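Local coordinates for protein N-acetylneuraminate lyase (Peptoclostridium difficile, PDB 4WOZ) that belongs to the dihydrodipicolinate synthetase family of TIM-barrel proteins and assembles from four chains, at residues S25-Q39 with G273-E285. Residues are numbered along the deposited sequence; the frame is centred on the assembly and turned at random.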
ATOM      1  N   SER A  25       3.640  -1.151 -33.593  1.00 36.60           N
ATOM      2  CA  SER A  25       2.620  -0.447 -34.353  1.00 38.50           C
ATOM      3  C   SER A  25       1.412  -1.359 -34.534  1.00 39.09           C
ATOM      4  O   SER A  25       1.559  -2.544 -34.827  1.00 39.61           O
ATOM      5  CB  SER A  25       3.177  -0.035 -35.720  1.00 39.03           C
ATOM      6  OG  SER A  25       2.209   0.671 -36.476  1.00 36.83           O
ATOM      7  N   PHE A  26       0.223  -0.800 -34.342  1.00 39.47           N
ATOM      8  CA  PHE A  26      -1.024  -1.545 -34.487  1.00 40.36           C
ATOM      9  C   PHE A  26      -1.999  -0.701 -35.290  1.00 40.73           C
ATOM     10  O   PHE A  26      -1.961   0.528 -35.218  1.00 39.43           O
ATOM     11  CB  PHE A  26      -1.653  -1.828 -33.115  1.00 40.41           C
ATOM     12  CG  PHE A  26      -0.838  -2.733 -32.241  1.00 40.48           C
ATOM     13  CD1 PHE A  26      -0.694  -4.081 -32.556  1.00 42.21           C
ATOM     14  CD2 PHE A  26      -0.216  -2.239 -31.100  1.00 40.50           C
ATOM     15  CE1 PHE A  26       0.061  -4.927 -31.744  1.00 42.03           C
ATOM     16  CE2 PHE A  26       0.542  -3.075 -30.281  1.00 41.38           C
ATOM     17  CZ  PHE A  26       0.681  -4.422 -30.605  1.00 41.78           C
ATOM     18  N   ASP A  27      -2.864  -1.353 -36.061  1.00 44.39           N
ATOM     19  CA  ASP A  27      -3.865  -0.626 -36.830  1.00 48.35           C
ATOM     20  C   ASP A  27      -5.072  -0.455 -35.915  1.00 50.80           C
ATOM     21  O   ASP A  27      -5.032  -0.864 -34.754  1.00 50.88           O
ATOM     22  CB  ASP A  27      -4.265  -1.393 -38.095  1.00 49.65           C
ATOM     23  CG  ASP A  27      -4.803  -2.776 -37.799  1.00 50.09           C
ATOM     24  OD1 ASP A  27      -5.560  -2.926 -36.818  1.00 50.86           O
ATOM     25  OD2 ASP A  27      -4.478  -3.712 -38.560  1.00 50.45           O
ATOM     26  N   LYS A  28      -6.144   0.139 -36.430  1.00 52.52           N
ATOM     27  CA  LYS A  28      -7.338   0.356 -35.622  1.00 54.79           C
ATOM     28  C   LYS A  28      -8.017  -0.953 -35.237  1.00 55.48           C
ATOM     29  O   LYS A  28      -8.751  -1.010 -34.251  1.00 56.87           O
ATOM     30  CB  LYS A  28      -8.328   1.258 -36.363  1.00 55.29           C
ATOM     31  CG  LYS A  28      -9.487   1.714 -35.497  1.00 56.44           C
ATOM     32  CD  LYS A  28     -10.352   2.727 -36.216  1.00 56.81           C
ATOM     33  CE  LYS A  28     -11.456   3.239 -35.309  1.00 58.07           C
ATOM     34  NZ  LYS A  28     -12.294   4.257 -35.995  1.00 59.53           N
ATOM     35  N   GLU A  29      -7.772  -2.005 -36.012  1.00 56.34           N
ATOM     36  CA  GLU A  29      -8.359  -3.308 -35.726  1.00 56.75           C
ATOM     37  C   GLU A  29      -7.481  -4.075 -34.741  1.00 55.77           C
ATOM     38  O   GLU A  29      -7.790  -5.207 -34.369  1.00 56.32           O
ATOM     39  CB  GLU A  29      -8.524  -4.129 -37.012  1.00 59.17           C
ATOM     40  CG  GLU A  29      -9.416  -3.483 -38.070  1.00 63.50           C
ATOM     41  CD  GLU A  29      -9.938  -4.485 -39.097  1.00 66.16           C
ATOM     42  OE1 GLU A  29      -9.120  -5.160 -39.762  1.00 66.88           O
ATOM     43  OE2 GLU A  29     -11.178  -4.596 -39.237  1.00 67.11           O
ATOM     44  N   GLY A  30      -6.380  -3.454 -34.330  1.00 53.83           N
ATOM     45  CA  GLY A  30      -5.483  -4.087 -33.382  1.00 50.88           C
ATOM     46  C   GLY A  30      -4.471  -5.041 -33.988  1.00 49.43           C
ATOM     47  O   GLY A  30      -3.786  -5.760 -33.260  1.00 48.34           O
ATOM     48  N   ASN A  31      -4.373  -5.058 -35.314  1.00 47.25           N
ATOM     49  CA  ASN A  31      -3.420  -5.936 -35.982  1.00 45.26           C
ATOM     50  C   ASN A  31      -2.067  -5.242 -36.093  1.00 42.83           C
ATOM     51  O   ASN A  31      -1.998  -4.019 -36.213  1.00 40.86           O
ATOM     52  CB  ASN A  31      -3.910  -6.315 -37.386  1.00 47.72           C
ATOM     53  CG  ASN A  31      -5.202  -7.119 -37.362  1.00 49.79           C
ATOM     54  OD1 ASN A  31      -6.297  -6.561 -37.307  1.00 51.51           O
ATOM     55  ND2 ASN A  31      -5.075  -8.441 -37.392  1.00 51.87           N
ATOM     56  N   ILE A  32      -0.997  -6.029 -36.053  1.00 40.88           N
ATOM     57  CA  ILE A  32       0.354  -5.485 -36.166  1.00 40.92           C
ATOM     58  C   ILE A  32       0.587  -4.842 -37.535  1.00 39.94           C
ATOM     59  O   ILE A  32       0.236  -5.411 -38.566  1.00 40.56           O
ATOM     60  CB  ILE A  32       1.421  -6.588 -35.971  1.00 40.49           C
ATOM     61  CG1 ILE A  32       1.365  -7.127 -34.540  1.00 40.27           C
ATOM     62  CG2 ILE A  32       2.806  -6.039 -36.289  1.00 40.18           C
ATOM     63  CD1 ILE A  32       2.317  -8.284 -34.285  1.00 41.06           C
ATOM     64  N   ASN A  33       1.179  -3.653 -37.530  1.00 39.45           N
ATOM     65  CA  ASN A  33       1.500  -2.920 -38.755  1.00 39.08           C
ATOM     66  C   ASN A  33       3.010  -3.094 -38.958  1.00 39.05           C
ATOM     67  O   ASN A  33       3.811  -2.362 -38.370  1.00 36.26           O
ATOM     68  CB  ASN A  33       1.158  -1.438 -38.579  1.00 39.13           C
ATOM     69  CG  ASN A  33       1.533  -0.598 -39.785  1.00 40.73           C
ATOM     70  OD1 ASN A  33       2.305  -1.030 -40.638  1.00 41.59           O
ATOM     71  ND2 ASN A  33       0.998   0.619 -39.851  1.00 40.72           N
ATOM     72  N   GLU A  34       3.401  -4.062 -39.781  1.00 39.31           N
ATOM     73  CA  GLU A  34       4.818  -4.323 -39.997  1.00 40.46           C
ATOM     74  C   GLU A  34       5.610  -3.117 -40.479  1.00 39.81           C
ATOM     75  O   GLU A  34       6.709  -2.866 -39.985  1.00 36.39           O
ATOM     76  CB  GLU A  34       5.035  -5.483 -40.969  1.00 42.16           C
ATOM     77  CG  GLU A  34       6.460  -6.014 -40.883  1.00 46.44           C
ATOM     78  CD  GLU A  34       6.763  -7.110 -41.873  1.00 47.88           C
ATOM     79  OE1 GLU A  34       5.910  -7.998 -42.065  1.00 50.17           O
ATOM     80  OE2 GLU A  34       7.869  -7.090 -42.444  1.00 48.61           O
ATOM     81  N   LYS A  35       5.072  -2.370 -41.437  1.00 39.18           N
ATOM     82  CA  LYS A  35       5.798  -1.207 -41.919  1.00 40.10           C
ATOM     83  C   LYS A  35       6.011  -0.241 -40.763  1.00 38.74           C
ATOM     84  O   LYS A  35       7.124   0.243 -40.545  1.00 38.75           O
ATOM     85  CB  LYS A  35       5.047  -0.493 -43.048  1.00 42.08           C
ATOM     86  CG  LYS A  35       5.868   0.647 -43.646  1.00 46.19           C
ATOM     87  CD  LYS A  35       5.217   1.284 -44.862  1.00 50.24           C
ATOM     88  CE  LYS A  35       4.012   2.118 -44.482  1.00 51.04           C
ATOM     89  NZ  LYS A  35       3.492   2.864 -45.662  1.00 55.01           N
ATOM     90  N   GLY A  36       4.936   0.032 -40.025  1.00 36.30           N
ATOM     91  CA  GLY A  36       5.017   0.938 -38.893  1.00 32.85           C
ATOM     92  C   GLY A  36       6.054   0.471 -37.887  1.00 32.08           C
ATOM     93  O   GLY A  36       6.851   1.265 -37.391  1.00 31.56           O
ATOM     94  N   LEU A  37       6.044  -0.824 -37.590  1.00 30.53           N
ATOM     95  CA  LEU A  37       6.995  -1.391 -36.641  1.00 30.42           C
ATOM     96  C   LEU A  37       8.417  -1.164 -37.140  1.00 30.35           C
ATOM     97  O   LEU A  37       9.301  -0.793 -36.370  1.00 30.45           O
ATOM     98  CB  LEU A  37       6.736  -2.888 -36.457  1.00 27.44           C
ATOM     99  CG  LEU A  37       7.759  -3.683 -35.632  1.00 28.79           C
ATOM    100  CD1 LEU A  37       8.004  -3.012 -34.279  1.00 27.64           C
ATOM    101  CD2 LEU A  37       7.244  -5.096 -35.444  1.00 29.34           C
ATOM    102  N   ARG A  38       8.633  -1.380 -38.435  1.00 30.15           N
ATOM    103  CA  ARG A  38       9.955  -1.183 -39.019  1.00 30.55           C
ATOM    104  C   ARG A  38      10.355   0.295 -38.994  1.00 29.43           C
ATOM    105  O   ARG A  38      11.533   0.622 -38.862  1.00 32.04           O
ATOM    106  CB  ARG A  38       9.993  -1.736 -40.451  1.00 26.56           C
ATOM    107  CG  ARG A  38      10.125  -3.253 -40.505  1.00 31.16           C
ATOM    108  CD  ARG A  38       9.835  -3.813 -41.893  1.00 29.17           C
ATOM    109  NE  ARG A  38       9.955  -5.269 -41.928  1.00 31.74           N
ATOM    110  CZ  ARG A  38      11.106  -5.933 -41.880  1.00 31.84           C
ATOM    111  NH1 ARG A  38      12.255  -5.277 -41.802  1.00 35.62           N
ATOM    112  NH2 ARG A  38      11.108  -7.257 -41.899  1.00 33.26           N
ATOM    113  N   GLN A  39       9.378   1.190 -39.107  1.00 29.76           N
ATOM    114  CA  GLN A  39       9.674   2.618 -39.071  1.00 28.80           C
ATOM    115  C   GLN A  39      10.078   3.022 -37.653  1.00 30.31           C
ATOM    116  O   GLN A  39      10.991   3.821 -37.465  1.00 31.27           O
ATOM    117  CB  GLN A  39       8.459   3.434 -39.517  1.00 29.14           C
ATOM    118  CG  GLN A  39       7.961   3.093 -40.921  1.00 31.41           C
ATOM    119  CD  GLN A  39       6.844   4.011 -41.384  1.00 32.70           C
ATOM    120  OE1 GLN A  39       6.034   4.478 -40.582  1.00 33.28           O
ATOM    121  NE2 GLN A  39       6.786   4.261 -42.685  1.00 33.14           N
ATOM    122  N   GLY A 273       7.032  11.337 -38.083  1.00 31.42           N
ATOM    123  CA  GLY A 273       7.060  10.619 -39.348  1.00 30.83           C
ATOM    124  C   GLY A 273       7.030   9.107 -39.244  1.00 30.77           C
ATOM    125  O   GLY A 273       7.445   8.405 -40.172  1.00 28.76           O
ATOM    126  N   VAL A 274       6.535   8.601 -38.121  1.00 30.40           N
ATOM    127  CA  VAL A 274       6.466   7.162 -37.892  1.00 31.93           C
ATOM    128  C   VAL A 274       5.024   6.707 -37.679  1.00 32.70           C
ATOM    129  O   VAL A 274       4.305   7.271 -36.855  1.00 32.97           O
ATOM    130  CB  VAL A 274       7.313   6.767 -36.653  1.00 31.69           C
ATOM    131  CG1 VAL A 274       7.197   5.269 -36.384  1.00 30.57           C
ATOM    132  CG2 VAL A 274       8.773   7.160 -36.877  1.00 29.47           C
ATOM    133  N   GLU A 275       4.608   5.689 -38.424  1.00 33.28           N
ATOM    134  CA  GLU A 275       3.251   5.163 -38.302  1.00 35.75           C
ATOM    135  C   GLU A 275       3.123   4.282 -37.062  1.00 33.79           C
ATOM    136  O   GLU A 275       2.933   3.073 -37.169  1.00 33.19           O
ATOM    137  CB  GLU A 275       2.871   4.352 -39.548  1.00 38.76           C
ATOM    138  CG  GLU A 275       2.689   5.180 -40.806  1.00 42.70           C
ATOM    139  CD  GLU A 275       2.203   4.345 -41.978  1.00 47.17           C
ATOM    140  OE1 GLU A 275       1.136   3.706 -41.850  1.00 49.24           O
ATOM    141  OE2 GLU A 275       2.886   4.324 -43.025  1.00 49.55           O
ATOM    142  N   ALA A 276       3.231   4.899 -35.890  1.00 33.76           N
ATOM    143  CA  ALA A 276       3.132   4.175 -34.627  1.00 35.30           C
ATOM    144  C   ALA A 276       1.738   3.578 -34.474  1.00 35.55           C
ATOM    145  O   ALA A 276       1.553   2.561 -33.808  1.00 35.78           O
ATOM    146  CB  ALA A 276       3.439   5.112 -33.461  1.00 34.51           C
ATOM    147  N   GLY A 277       0.760   4.234 -35.087  1.00 35.94           N
ATOM    148  CA  GLY A 277      -0.604   3.746 -35.039  1.00 36.58           C
ATOM    149  C   GLY A 277      -1.345   3.814 -33.714  1.00 35.80           C
ATOM    150  O   GLY A 277      -1.207   4.767 -32.946  1.00 35.34           O
ATOM    151  N   TYR A 278      -2.134   2.775 -33.464  1.00 36.62           N
ATOM    152  CA  TYR A 278      -2.962   2.663 -32.268  1.00 38.84           C
ATOM    153  C   TYR A 278      -2.397   1.743 -31.195  1.00 37.36           C
ATOM    154  O   TYR A 278      -1.517   0.922 -31.453  1.00 35.85           O
ATOM    155  CB  TYR A 278      -4.340   2.116 -32.646  1.00 41.61           C
ATOM    156  CG  TYR A 278      -5.140   2.974 -33.592  1.00 43.26           C
ATOM    157  CD1 TYR A 278      -5.933   4.014 -33.116  1.00 43.93           C
ATOM    158  CD2 TYR A 278      -5.125   2.731 -34.964  1.00 43.78           C
ATOM    159  CE1 TYR A 278      -6.697   4.790 -33.983  1.00 46.60           C
ATOM    160  CE2 TYR A 278      -5.884   3.502 -35.840  1.00 46.32           C
ATOM    161  CZ  TYR A 278      -6.669   4.529 -35.341  1.00 45.91           C
ATOM    162  OH  TYR A 278      -7.427   5.294 -36.194  1.00 49.78           O
ATOM    163  N   CYS A 279      -2.927   1.895 -29.986  1.00 36.46           N
ATOM    164  CA  CYS A 279      -2.555   1.042 -28.864  1.00 37.35           C
ATOM    165  C   CYS A 279      -3.607  -0.048 -28.933  1.00 37.05           C
ATOM    166  O   CYS A 279      -4.688   0.173 -29.483  1.00 36.97           O
ATOM    167  CB  CYS A 279      -2.694   1.782 -27.533  1.00 37.73           C
ATOM    168  SG  CYS A 279      -1.633   3.220 -27.349  1.00 37.67           S
ATOM    169  N   ARG A 280      -3.310  -1.221 -28.396  1.00 37.30           N
ATOM    170  CA  ARG A 280      -4.291  -2.291 -28.431  1.00 39.56           C
ATOM    171  C   ARG A 280      -5.325  -2.155 -27.315  1.00 38.33           C
ATOM    172  O   ARG A 280      -4.989  -1.810 -26.182  1.00 38.96           O
ATOM    173  CB  ARG A 280      -3.607  -3.653 -28.334  1.00 42.06           C
ATOM    174  CG  ARG A 280      -4.602  -4.795 -28.255  1.00 46.59           C
ATOM    175  CD  ARG A 280      -3.949  -6.138 -28.485  1.00 46.62           C
ATOM    176  NE  ARG A 280      -3.511  -6.289 -29.864  1.00 45.44           N
ATOM    177  CZ  ARG A 280      -3.137  -7.446 -30.395  1.00 44.81           C
ATOM    178  NH1 ARG A 280      -3.153  -8.547 -29.659  1.00 44.78           N
ATOM    179  NH2 ARG A 280      -2.750  -7.504 -31.659  1.00 45.93           N
ATOM    180  N   GLN A 281      -6.588  -2.413 -27.648  1.00 37.35           N
ATOM    181  CA  GLN A 281      -7.666  -2.339 -26.667  1.00 38.23           C
ATOM    182  C   GLN A 281      -7.347  -3.354 -25.570  1.00 37.80           C
ATOM    183  O   GLN A 281      -6.667  -4.347 -25.824  1.00 39.24           O
ATOM    184  CB  GLN A 281      -9.008  -2.687 -27.323  1.00 38.56           C
ATOM    185  CG  GLN A 281      -9.565  -1.624 -28.267  1.00 38.25           C
ATOM    186  CD  GLN A 281      -9.925  -0.338 -27.546  1.00 39.67           C
ATOM    187  OE1 GLN A 281     -10.166  -0.340 -26.341  1.00 38.99           O
ATOM    188  NE2 GLN A 281      -9.977   0.766 -28.286  1.00 39.56           N
ATOM    189  N   PRO A 282      -7.856  -3.139 -24.346  1.00 36.91           N
ATOM    190  CA  PRO A 282      -8.708  -2.029 -23.913  1.00 35.99           C
ATOM    191  C   PRO A 282      -8.044  -0.666 -23.692  1.00 35.29           C
ATOM    192  O   PRO A 282      -8.632   0.208 -23.051  1.00 32.42           O
ATOM    193  CB  PRO A 282      -9.349  -2.578 -22.643  1.00 35.81           C
ATOM    194  CG  PRO A 282      -8.240  -3.379 -22.057  1.00 35.87           C
ATOM    195  CD  PRO A 282      -7.703  -4.127 -23.262  1.00 36.07           C
ATOM    196  N   MET A 283      -6.821  -0.479 -24.183  1.00 35.57           N
ATOM    197  CA  MET A 283      -6.188   0.828 -24.052  1.00 36.24           C
ATOM    198  C   MET A 283      -6.994   1.694 -25.011  1.00 35.00           C
ATOM    199  O   MET A 283      -7.145   1.356 -26.179  1.00 35.34           O
ATOM    200  CB  MET A 283      -4.711   0.781 -24.459  1.00 37.80           C
ATOM    201  CG  MET A 283      -3.790   0.288 -23.342  1.00 40.73           C
ATOM    202  SD  MET A 283      -2.042   0.483 -23.712  1.00 45.35           S
ATOM    203  CE  MET A 283      -1.375  -1.030 -23.048  1.00 43.60           C
ATOM    204  N   LYS A 284      -7.521   2.802 -24.510  1.00 36.45           N
ATOM    205  CA  LYS A 284      -8.367   3.676 -25.312  1.00 36.63           C
ATOM    206  C   LYS A 284      -7.741   4.305 -26.546  1.00 37.70           C
ATOM    207  O   LYS A 284      -6.563   4.667 -26.564  1.00 36.70           O
ATOM    208  CB  LYS A 284      -8.938   4.797 -24.443  1.00 36.11           C
ATOM    209  CG  LYS A 284      -7.948   5.915 -24.156  1.00 36.71           C
ATOM    210  CD  LYS A 284      -8.565   7.005 -23.295  1.00 40.27           C
ATOM    211  CE  LYS A 284      -8.908   6.482 -21.912  1.00 38.63           C
ATOM    212  NZ  LYS A 284      -9.395   7.559 -21.017  1.00 43.32           N
ATOM    213  N   GLU A 285      -8.559   4.434 -27.582  1.00 36.40           N
ATOM    214  CA  GLU A 285      -8.139   5.068 -28.815  1.00 37.48           C
ATOM    215  C   GLU A 285      -8.084   6.535 -28.400  1.00 36.14           C
ATOM    216  O   GLU A 285      -8.912   6.979 -27.606  1.00 34.99           O
ATOM    217  CB  GLU A 285      -9.206   4.857 -29.889  1.00 40.17           C
ATOM    218  CG  GLU A 285      -8.782   5.239 -31.290  1.00 44.02           C
ATOM    219  CD  GLU A 285      -9.937   5.175 -32.272  1.00 46.04           C
ATOM    220  OE1 GLU A 285     -10.650   4.147 -32.294  1.00 47.77           O
ATOM    221  OE2 GLU A 285     -10.128   6.151 -33.023  1.00 45.90           O
TER
HETATM  222  O   HOH W   1      -5.806  -1.080 -31.645  1.00 50.26           O
HETATM  223  O   HOH W   2       0.845   0.586 -43.260  1.00 53.16           O
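At one end of the TIM barrel, the turn-bearing loop after the first strand, 17-21, and the start of helix 34-48 meet the loop joining helices 261-271 and 288-301; S25, F26, G30 and Q39 of residues 25-39 hydrogen-bond to E275, Y278 and R280 of residues 273-285. The S25 hydroxyl, anti to the backbone N (chi1 -179°), donates in the carbonyl plane to E275 O, OG to O 2.6 Å. On the same residue, E275 N runs almost straight at the amide oxygen of Q39, N to OE1 2.9 Å, while Q39 CB packs on V274 CG1 at 3.8 Å. A salt bridge from K35 NZ to E275 OE2 is doubtful, because OE2 is modelled too close to K35. Next along the loop, Y278 N donates to F26 O at 2.9 Å, tilted 29° from the carbonyl plane, and Y278 O in turn lies at the edge of the F26 ring. K28 lays its CG over one face of the Y278 ring, a CH-pi contact 4.2 Å from the centroid. R280, its chain bent at chi3 (-69°), delivers NH2 to G30 O at 2.6 Å; the same nitrogen is salt-bridged to E69. A water links D27 O with C279 O. R280 also packs on N95 of the second subunit, placing this end of the contact close to a subunit interface. The 273-285 loop is thus tied through E275 O to the loop after strand 17-21 and through E275 N to helix 34-48, while E69 probably offsets the guanidinium charge of R280 and G30 O, a neutral acceptor, helps fix where NH2 sits.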